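Local coordinates for putative yopH targeting protein (Yersinia pestis, PDB 4GF3), which probably acts as a type III secretion chaperone that binds the effector YopH in the bacterial cytosol and helps target it for export, at residues A[5-10]-A[98-103]; A[9-14]-A[104-109]; A[25-30]-A[39-44]; A[45-50]-A[92-97]. All blocks are in the same frame, centred on the assembly; numbering follows the deposited sequence.

Interaction 1 (A[5-10]-A[98-103])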
# COMPACT_ATOMS: atom_id res chain seq x y z
N SER A 5 9.23 12.57 -0.37
CA SER A 5 8.22 13.53 0.01
C SER A 5 7.52 14.16 -1.20
O SER A 5 6.32 14.37 -1.15
CB SER A 5 8.83 14.60 0.90
OG SER A 5 9.23 13.98 2.12
N SER A 6 8.22 14.37 -2.32
CA SER A 6 7.55 14.96 -3.47
C SER A 6 6.66 13.90 -4.10
O SER A 6 5.60 14.22 -4.61
CB SER A 6 8.56 15.55 -4.46
OG SER A 6 9.23 14.51 -5.13
N LEU A 7 7.07 12.64 -4.00
CA LEU A 7 6.27 11.55 -4.52
C LEU A 7 4.96 11.48 -3.73
O LEU A 7 3.89 11.32 -4.31
CB LEU A 7 6.99 10.19 -4.45
CG LEU A 7 6.13 8.99 -4.84
CD1 LEU A 7 5.49 9.13 -6.20
CD2 LEU A 7 6.95 7.71 -4.73
N LEU A 8 5.03 11.55 -2.40
CA LEU A 8 3.83 11.58 -1.64
C LEU A 8 2.93 12.74 -1.94
O LEU A 8 1.69 12.56 -1.88
CB LEU A 8 4.07 11.60 -0.12
CG LEU A 8 4.71 10.37 0.49
CD1 LEU A 8 4.65 10.34 2.02
CD2 LEU A 8 4.11 9.14 -0.05
N GLU A 9 3.48 13.94 -2.19
CA GLU A 9 2.69 15.08 -2.63
C GLU A 9 1.94 14.79 -3.90
O GLU A 9 0.78 15.19 -4.04
CB GLU A 9 3.57 16.32 -2.90
CG GLU A 9 4.04 17.00 -1.66
CD GLU A 9 5.05 18.11 -1.95
OE1 GLU A 9 5.27 18.46 -3.14
OE2 GLU A 9 5.62 18.63 -0.98
N GLU A 10 2.66 14.20 -4.85
CA GLU A 10 2.07 13.80 -6.14
C GLU A 10 0.90 12.86 -5.94
O GLU A 10 -0.12 12.99 -6.59
CB GLU A 10 3.07 13.06 -7.04
CG GLU A 10 3.44 13.70 -8.31
CD GLU A 10 4.45 12.85 -9.11
OE1 GLU A 10 4.06 11.83 -9.81
OE2 GLU A 10 5.65 13.17 -8.91
N ASN A 98 12.16 6.95 -7.54
CA ASN A 98 12.30 7.75 -8.74
C ASN A 98 11.53 7.21 -9.97
O ASN A 98 11.19 7.98 -10.86
CB ASN A 98 13.78 7.95 -9.08
CG ASN A 98 13.98 8.97 -10.20
OD1 ASN A 98 14.05 8.61 -11.40
ND2 ASN A 98 14.05 10.25 -9.84
N ASP A 99 11.26 5.93 -10.06
CA ASP A 99 10.67 5.39 -11.28
C ASP A 99 9.11 5.44 -11.20
O ASP A 99 8.44 5.12 -12.19
CB ASP A 99 11.04 3.91 -11.52
CG ASP A 99 12.55 3.69 -11.77
OD1 ASP A 99 13.26 4.69 -12.11
OD2 ASP A 99 12.94 2.48 -11.52
N THR A 100 8.53 5.72 -10.01
CA THR A 100 7.08 5.50 -9.85
C THR A 100 6.42 6.87 -10.05
O THR A 100 7.09 7.80 -10.27
CB THR A 100 6.78 4.73 -8.51
OG1 THR A 100 5.39 4.29 -8.45
CG2 THR A 100 7.01 5.58 -7.33
N SER A 101 5.10 6.97 -10.13
CA SER A 101 4.39 8.27 -10.19
C SER A 101 3.22 8.20 -9.19
O SER A 101 2.85 7.11 -8.69
CB SER A 101 3.80 8.49 -11.63
OG SER A 101 2.97 7.33 -11.86
N GLY A 102 2.66 9.37 -8.91
CA GLY A 102 1.39 9.48 -8.19
C GLY A 102 0.34 8.55 -8.79
O GLY A 102 -0.35 7.81 -8.08
N THR A 103 0.23 8.51 -10.12
CA THR A 103 -0.70 7.58 -10.75
C THR A 103 -0.44 6.13 -10.53
O THR A 103 -1.36 5.38 -10.22
CB THR A 103 -0.77 7.82 -12.27
OG1 THR A 103 -1.06 9.18 -12.50
CG2 THR A 103 -1.80 6.88 -12.93
O HOH W 1 1.12 11.20 -11.29
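Glu10 reaches across to segment 98-103 with one carboxylate oxygen. OE1 of Glu10 accepts the N-H of Gly102 over 3.0 Å, and the bond is almost perfectly straight, 178° at the hydrogen. The donor nevertheless lies 46° out of the carboxylate plane, so the group is met from above. The first torsion of Glu10 is unusual, chi1 -116°, away from the staggered positions, while the chain beyond CG is extended. Beside this polar bond Leu7 supplies the apolar part. Its CG is anti to the backbone N, and its CD2 presses on CG2 of Thr100 at 3.4 Å, closer than ordinary carbon packing, with the two side chains crossing at about a right angle. CD1 of Leu7 rests against the peptide of Ser101 and Gly102. Gly102 begins helix 102-118, so the carboxylate binds an N-H of its first turn, where the helix dipole would probably favour a negative charge. Ser101 is the N-cap, its OG capping the backbone N of Gln104. Gly102 has no side chain, and its CA comes to 4.8 Å from CA of Glu10. Further out, water 1 donates weakly to OE1 of Glu10 and accepts from Thr103 N at 3.1 Å. The other oxygen of Glu10, OE2, forms a salt bridge with NE of Arg2, and OG1 of Thr100 is hydrogen-bonded to Gln104.

Interaction 2 (A[9-14]-A[104-109])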
# COMPACT_ATOMS: atom_id res chain seq x y z
N GLU A 9 3.48 13.94 -2.19
CA GLU A 9 2.69 15.08 -2.63
C GLU A 9 1.94 14.79 -3.90
O GLU A 9 0.78 15.19 -4.04
CB GLU A 9 3.57 16.32 -2.90
CG GLU A 9 4.04 17.00 -1.66
CD GLU A 9 5.05 18.11 -1.95
OE1 GLU A 9 5.27 18.46 -3.14
OE2 GLU A 9 5.62 18.63 -0.98
N GLU A 10 2.66 14.20 -4.85
CA GLU A 10 2.07 13.80 -6.14
C GLU A 10 0.90 12.86 -5.94
O GLU A 10 -0.12 12.99 -6.59
CB GLU A 10 3.07 13.06 -7.04
CG GLU A 10 3.44 13.70 -8.31
CD GLU A 10 4.45 12.85 -9.11
OE1 GLU A 10 4.06 11.83 -9.81
OE2 GLU A 10 5.65 13.17 -8.91
N PHE A 11 1.08 11.88 -5.07
CA PHE A 11 0.12 10.85 -4.80
C PHE A 11 -1.11 11.42 -4.14
O PHE A 11 -2.22 11.00 -4.48
CB PHE A 11 0.82 9.81 -3.92
CG PHE A 11 0.00 8.64 -3.48
CD1 PHE A 11 -0.90 8.03 -4.28
CD2 PHE A 11 0.22 8.10 -2.21
CE1 PHE A 11 -1.58 6.91 -3.87
CE2 PHE A 11 -0.47 6.97 -1.79
CZ PHE A 11 -1.37 6.38 -2.62
N ALA A 12 -0.93 12.34 -3.19
CA ALA A 12 -2.04 13.06 -2.55
C ALA A 12 -2.86 13.82 -3.60
O ALA A 12 -4.09 13.68 -3.71
CB ALA A 12 -1.49 14.03 -1.51
N THR A 13 -2.18 14.60 -4.43
CA THR A 13 -2.84 15.29 -5.51
C THR A 13 -3.61 14.36 -6.46
O THR A 13 -4.75 14.68 -6.78
CB THR A 13 -1.83 16.15 -6.31
OG1 THR A 13 -1.23 17.07 -5.40
CG2 THR A 13 -2.50 16.88 -7.41
N GLU A 14 -3.00 13.26 -6.87
CA GLU A 14 -3.68 12.22 -7.68
C GLU A 14 -4.97 11.71 -7.03
O GLU A 14 -6.02 11.59 -7.68
CB GLU A 14 -2.75 11.07 -7.92
CG GLU A 14 -3.28 10.04 -8.90
CD GLU A 14 -3.04 10.41 -10.36
OE1 GLU A 14 -2.35 11.42 -10.62
OE2 GLU A 14 -3.53 9.67 -11.24
N GLN A 104 0.81 5.68 -10.62
CA GLN A 104 1.06 4.30 -10.33
C GLN A 104 0.83 3.99 -8.89
O GLN A 104 0.34 2.94 -8.54
CB GLN A 104 2.49 3.83 -10.70
CG GLN A 104 2.65 2.32 -10.43
CD GLN A 104 3.99 1.74 -10.94
OE1 GLN A 104 5.08 2.22 -10.62
NE2 GLN A 104 3.88 0.74 -11.75
N LEU A 105 1.17 4.92 -8.01
CA LEU A 105 0.92 4.64 -6.60
C LEU A 105 -0.57 4.49 -6.29
O LEU A 105 -0.99 3.65 -5.49
CB LEU A 105 1.56 5.72 -5.69
CG LEU A 105 2.92 5.50 -5.05
CD1 LEU A 105 3.17 6.54 -3.93
CD2 LEU A 105 3.06 4.08 -4.48
N ALA A 106 -1.37 5.30 -6.93
CA ALA A 106 -2.82 5.22 -6.82
C ALA A 106 -3.30 3.87 -7.40
O ALA A 106 -4.20 3.25 -6.82
CB ALA A 106 -3.48 6.41 -7.49
N SER A 107 -2.71 3.39 -8.51
CA SER A 107 -3.06 2.04 -9.02
C SER A 107 -2.71 0.94 -8.04
O SER A 107 -3.46 -0.03 -7.90
CB SER A 107 -2.36 1.69 -10.35
OG SER A 107 -2.81 2.53 -11.36
N VAL A 108 -1.55 1.05 -7.43
CA VAL A 108 -1.14 0.13 -6.34
C VAL A 108 -2.16 0.13 -5.22
O VAL A 108 -2.63 -0.90 -4.76
CB VAL A 108 0.28 0.49 -5.81
CG1 VAL A 108 0.61 -0.29 -4.55
CG2 VAL A 108 1.30 0.14 -6.87
N LEU A 109 -2.56 1.32 -4.83
CA LEU A 109 -3.52 1.42 -3.74
C LEU A 109 -4.84 0.69 -4.08
O LEU A 109 -5.41 -0.10 -3.30
CB LEU A 109 -3.73 2.89 -3.39
CG LEU A 109 -4.71 3.10 -2.21
CD1 LEU A 109 -4.32 4.32 -1.39
CD2 LEU A 109 -6.13 3.23 -2.70
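The helical segments 9-14 and 104-109, parts of helices 4-15 and 102-118, cross at a signed angle of -66°, the axes of these segments 9.4 Å apart at closest approach, and the contact between them is carried by carbon. The aromatic component is Phe11. Its CG lies anti to the backbone N (chi1 178°), which directs the ring toward the other helix, and CA of Phe11 is 6.5 Å from CA of Leu105. CB of Leu105 sits over one face of the ring, 3.9 Å from the centroid and 21° off the normal, a CH-pi contact shifted toward the CD1-CE1 rim. CD1 of Leu105 runs along the other part of the ring, 3.8 Å from CG of Phe11, so that this leucine spans the ring's width. Among the apolar contacts, CZ of Phe11 touches CD1 of Leu109 at 3.8 Å, one turn further along helix 102-118, the two side chains crossing at about a right angle, and CE1 of Phe11 lies 4.1 Å from CB of Ala106. One turn on from Phe11, Glu14 holds CG anti to its backbone N and so lays it 3.9 Å from CB of Ala106; the bend at chi2 then directs the carboxylate, whose OE2 is hydrogen-bonded to Ser135. With the main chain, CE1 of Phe11 makes an oblique approach to Ala106 N at 3.5 Å. Beyond the helix pair, Phe11 packs on Leu40 and Leu105 on Leu95, both from strands, the layered helix-on-sheet packing of the CesT-type secretion chaperone fold.

Interaction 3 (A[25-30]-A[39-44])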
# COMPACT_ATOMS: atom_id res chain seq x y z
N LEU A 25 9.93 8.75 10.31
CA LEU A 25 10.62 7.83 9.46
C LEU A 25 9.94 7.76 8.14
O LEU A 25 10.20 6.86 7.34
CB LEU A 25 10.66 6.49 10.13
CG LEU A 25 11.37 6.34 11.49
CD1 LEU A 25 11.40 4.86 11.83
CD2 LEU A 25 12.76 6.91 11.54
N GLY A 26 8.99 8.64 7.92
CA GLY A 26 8.34 8.72 6.62
C GLY A 26 7.17 7.78 6.43
O GLY A 26 6.71 7.61 5.32
N HIS A 27 6.69 7.21 7.54
CA HIS A 27 5.56 6.29 7.50
C HIS A 27 4.30 7.13 7.42
O HIS A 27 4.08 8.05 8.23
CB HIS A 27 5.47 5.40 8.72
CG HIS A 27 6.71 4.62 8.99
ND1 HIS A 27 6.91 3.92 10.17
CD2 HIS A 27 7.84 4.46 8.26
CE1 HIS A 27 8.10 3.34 10.13
NE2 HIS A 27 8.67 3.63 8.97
N GLY A 28 3.51 6.82 6.42
CA GLY A 28 2.24 7.51 6.14
C GLY A 28 1.14 6.47 5.94
O GLY A 28 1.41 5.27 5.80
N ALA A 29 -0.13 6.93 5.90
CA ALA A 29 -1.25 6.00 5.73
C ALA A 29 -2.48 6.69 5.12
O ALA A 29 -2.74 7.87 5.36
CB ALA A 29 -1.61 5.34 7.10
N VAL A 30 -3.26 5.88 4.39
CA VAL A 30 -4.51 6.26 3.90
C VAL A 30 -5.51 5.22 4.44
O VAL A 30 -5.27 4.01 4.29
CB VAL A 30 -4.45 6.26 2.35
CG1 VAL A 30 -5.83 6.53 1.77
CG2 VAL A 30 -3.53 7.39 1.90
N HIS A 39 -0.58 1.48 4.09
CA HIS A 39 0.60 2.13 4.67
C HIS A 39 1.66 2.36 3.61
O HIS A 39 1.86 1.55 2.69
CB HIS A 39 1.19 1.23 5.74
CG HIS A 39 0.27 0.98 6.88
ND1 HIS A 39 0.09 1.88 7.90
CD2 HIS A 39 -0.58 -0.06 7.14
CE1 HIS A 39 -0.79 1.40 8.75
NE2 HIS A 39 -1.22 0.24 8.29
N LEU A 40 2.33 3.49 3.74
CA LEU A 40 3.42 3.91 2.85
C LEU A 40 4.67 4.20 3.68
O LEU A 40 4.60 4.88 4.65
CB LEU A 40 3.08 5.19 2.14
CG LEU A 40 1.76 5.10 1.45
CD1 LEU A 40 1.05 6.45 1.51
CD2 LEU A 40 2.08 4.52 0.10
N ALA A 41 5.83 3.71 3.25
CA ALA A 41 7.09 3.99 3.92
C ALA A 41 8.29 3.83 3.00
O ALA A 41 8.28 2.96 2.15
CB ALA A 41 7.25 3.06 5.09
N PRO A 42 9.33 4.63 3.21
CA PRO A 42 10.62 4.35 2.56
C PRO A 42 11.23 3.09 3.23
O PRO A 42 11.01 2.86 4.44
CB PRO A 42 11.43 5.60 2.81
CG PRO A 42 10.69 6.43 3.77
CD PRO A 42 9.40 5.76 4.14
N ILE A 43 11.86 2.23 2.45
CA ILE A 43 12.48 1.05 3.02
C ILE A 43 13.97 0.98 2.91
O ILE A 43 14.61 0.25 3.68
CB ILE A 43 11.86 -0.21 2.51
CG1 ILE A 43 12.01 -0.36 0.99
CG2 ILE A 43 10.43 -0.27 2.93
CD1 ILE A 43 11.98 -1.82 0.71
N ASN A 44 14.51 1.74 1.96
CA ASN A 44 15.90 1.92 1.77
C ASN A 44 16.03 3.24 1.03
O ASN A 44 15.03 3.95 0.81
CB ASN A 44 16.57 0.72 1.09
CG ASN A 44 16.04 0.44 -0.30
OD1 ASN A 44 15.58 1.36 -1.00
ND2 ASN A 44 16.02 -0.87 -0.69
O HOH W 2 11.65 4.41 7.00
O HOH W 3 10.80 1.94 6.96
O HOH W 4 2.13 3.73 8.31
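Both histidines hold CG anti to their carbonyl carbon, His27 with chi1 -55° and His39 with chi1 -63°, and each ring thereby reaches an alanine of the opposite segment. CD2 of His27 meets CB of Ala41 at 3.5 Å, an oblique approach to the ring; ND1 of His39 lies 3.9 Å from CB of Ala29. Between them the backbone of Gly28 and Leu40 forms an antiparallel hydrogen-bonded pair. Gly28 N donates to Leu40 O at 2.8 Å, in the carbonyl plane, whereas Leu40 N reaches Gly28 O at 2.9 Å from 40° above that plane. This is the open end of the beta hairpin of strands 28-32 and 36-42, where Ala29 and His39 are the adjacent non-hydrogen-bonded pair. Water 4 donates to Gly28 O at 3.0 Å and is 2.8 Å from ND1 of His39, so that carbonyl is gripped twice and the imidazole is steadied. NE2 of His39 is hydrogen-bonded to an acidic side chain of another protein's chain, and the backbone of Ala29 is hydrogen-bonded to that same chain. Ahead of strand 28-32, water 2 joins Leu25 O to Pro42 O, donating to both, and CD of Pro42 lies 3.5 Å from Gly26 O.

Interaction 4 (A[45-50]-A[92-97])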
# COMPACT_ATOMS: atom_id res chain seq x y z
N GLU A 45 17.25 3.61 0.72
CA GLU A 45 17.53 4.86 0.03
C GLU A 45 16.69 5.06 -1.27
O GLU A 45 16.34 6.20 -1.57
CB GLU A 45 19.02 4.91 -0.35
CG GLU A 45 19.52 6.21 -0.99
CD GLU A 45 20.78 6.02 -1.84
OE1 GLU A 45 21.31 4.86 -1.86
OE2 GLU A 45 21.24 7.03 -2.49
N LYS A 46 16.46 4.01 -2.04
CA LYS A 46 15.87 4.09 -3.40
C LYS A 46 14.41 3.63 -3.56
O LYS A 46 13.78 3.88 -4.60
CB LYS A 46 16.71 3.24 -4.35
CG LYS A 46 18.09 3.78 -4.60
CD LYS A 46 18.13 4.92 -5.60
CE LYS A 46 19.43 5.72 -5.53
NZ LYS A 46 19.24 7.10 -6.07
N GLU A 47 13.86 3.00 -2.52
CA GLU A 47 12.62 2.24 -2.65
C GLU A 47 11.64 2.55 -1.56
O GLU A 47 12.01 2.86 -0.41
CB GLU A 47 12.87 0.76 -2.70
CG GLU A 47 13.75 0.31 -3.84
CD GLU A 47 14.03 -1.20 -3.72
OE1 GLU A 47 15.00 -1.62 -3.08
OE2 GLU A 47 13.25 -1.98 -4.21
N LEU A 48 10.37 2.46 -1.90
CA LEU A 48 9.34 2.51 -0.90
C LEU A 48 8.44 1.30 -0.99
O LEU A 48 8.48 0.53 -1.96
CB LEU A 48 8.48 3.78 -0.97
CG LEU A 48 7.39 3.79 -2.10
CD1 LEU A 48 6.23 4.71 -1.73
CD2 LEU A 48 7.95 4.17 -3.46
N VAL A 49 7.64 1.13 0.04
CA VAL A 49 6.58 0.13 0.01
C VAL A 49 5.25 0.72 0.32
O VAL A 49 5.13 1.72 1.05
CB VAL A 49 6.79 -1.02 1.00
CG1 VAL A 49 7.99 -1.87 0.60
CG2 VAL A 49 6.94 -0.45 2.43
N ALA A 50 4.23 0.07 -0.24
CA ALA A 50 2.85 0.30 0.06
C ALA A 50 2.27 -1.05 0.47
O ALA A 50 2.54 -2.11 -0.17
CB ALA A 50 2.12 0.84 -1.14
N TRP A 92 1.32 -6.33 -0.40
CA TRP A 92 2.35 -5.36 -0.45
C TRP A 92 2.92 -5.18 -1.87
O TRP A 92 2.82 -6.05 -2.77
CB TRP A 92 3.50 -5.64 0.55
CG TRP A 92 4.25 -6.93 0.28
CD1 TRP A 92 3.99 -8.16 0.85
CD2 TRP A 92 5.44 -7.12 -0.53
NE1 TRP A 92 4.94 -9.06 0.49
CE2 TRP A 92 5.79 -8.50 -0.43
CE3 TRP A 92 6.19 -6.28 -1.40
CZ2 TRP A 92 6.89 -9.03 -1.11
CZ3 TRP A 92 7.25 -6.82 -2.10
CH2 TRP A 92 7.60 -8.18 -1.92
N SER A 93 3.42 -3.99 -2.09
CA SER A 93 4.16 -3.72 -3.35
C SER A 93 5.39 -2.88 -3.00
O SER A 93 5.36 -2.01 -2.09
CB SER A 93 3.31 -2.97 -4.41
OG SER A 93 4.01 -2.94 -5.65
N GLN A 94 6.47 -3.16 -3.72
CA GLN A 94 7.76 -2.52 -3.51
C GLN A 94 8.18 -1.81 -4.79
O GLN A 94 8.18 -2.42 -5.83
CB GLN A 94 8.81 -3.56 -3.05
CG GLN A 94 10.17 -2.95 -2.70
CD GLN A 94 11.06 -3.94 -1.90
OE1 GLN A 94 10.58 -4.80 -1.12
NE2 GLN A 94 12.35 -3.77 -2.05
N LEU A 95 8.49 -0.54 -4.69
CA LEU A 95 8.66 0.36 -5.82
C LEU A 95 9.89 1.27 -5.65
O LEU A 95 10.23 1.74 -4.58
CB LEU A 95 7.43 1.27 -5.95
CG LEU A 95 6.07 0.56 -6.10
CD1 LEU A 95 5.21 0.76 -4.87
CD2 LEU A 95 5.38 0.99 -7.39
N ASN A 96 10.45 1.63 -6.78
CA ASN A 96 11.47 2.58 -6.87
C ASN A 96 10.89 3.97 -6.81
O ASN A 96 10.04 4.35 -7.63
CB ASN A 96 12.24 2.36 -8.18
CG ASN A 96 13.36 3.29 -8.35
OD1 ASN A 96 13.18 4.43 -8.78
ND2 ASN A 96 14.61 2.78 -8.08
N ILE A 97 11.43 4.77 -5.89
CA ILE A 97 10.92 6.14 -5.64
C ILE A 97 11.01 6.99 -6.89
O ILE A 97 10.08 7.72 -7.25
CB ILE A 97 11.69 6.81 -4.49
CG1 ILE A 97 11.34 6.13 -3.15
CG2 ILE A 97 11.40 8.33 -4.38
CD1 ILE A 97 12.34 6.38 -2.06
O HOH W 5 14.63 5.80 -6.39
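The two faces of this antiparallel strand pair differ in burial and in side-chain chemistry. One is covered by helices: Tyr4 of helix 4-15 lies over Leu48, and helix 102-118 puts Gln104 on Leu95 and Val108 on Ser93. Here Leu48 takes the crowded first torsion, CG between the backbone N and the carbonyl carbon (chi1 79°), which swings CD2 across to the other strand. That methyl lies 3.9 Å from CB of Leu95 and equally 3.9 Å from CG1 of Ile97, wedged between the two. CD1 of Ile97 folds back to 3.7 Å from Glu47 N.

Common to both faces are the main-chain bonds. Leu48 N donates to Leu95 O at 2.8 Å and Leu95 N returns to Leu48 O at 2.9 Å, both nearly along the C=O axis, and Ala50 and Ser93 repeat the two-bond pairing.

The other, partly exposed face carries Glu47, Val49, Gln94 and Asn96. NE2 of Gln94 donates to OE2 of Glu47 at 2.9 Å, a bond of 167° lying in the amide plane but striking the carboxylate from 50° above its own. Val49 runs alongside Gln94, pointing the same way, and packs on an apolar side chain of another protein's chain. At the Lys46 end of the pairing, Lys46 O accepts both Ile97 N, at 2.8 Å, and water 5, fixing that end. With its OE1 bonded to Asn44, the Glu47 carboxylate is held at both oxygens; side chains thus probably add mainly apolar contact on the Leu48 and Leu95 face and a polar one at Glu47 and Gln94.

Interactions 1 and 2 both join helix 4-15 to helix 102-118, their centres 7 Å apart, so together they tie the chain's first helix to its last. Interactions 3 and 4 come in series along the chain and lie nested within the loop those helices close. They share one antiparallel sheet, their centres 9 Å apart, and the neighbouring strands 36-42 and 47-56 connect them, with Ala41 O close to Val49 N at 2.9 Å, probably a hydrogen bond. The helices pack on this sheet: Leu7 on Leu48, Leu109 on Val30, Val108 on Ala50. Helix pair and sheet thus share one core, while strand 28-32 remains at the sheet's edge, bonded to another protein's chain.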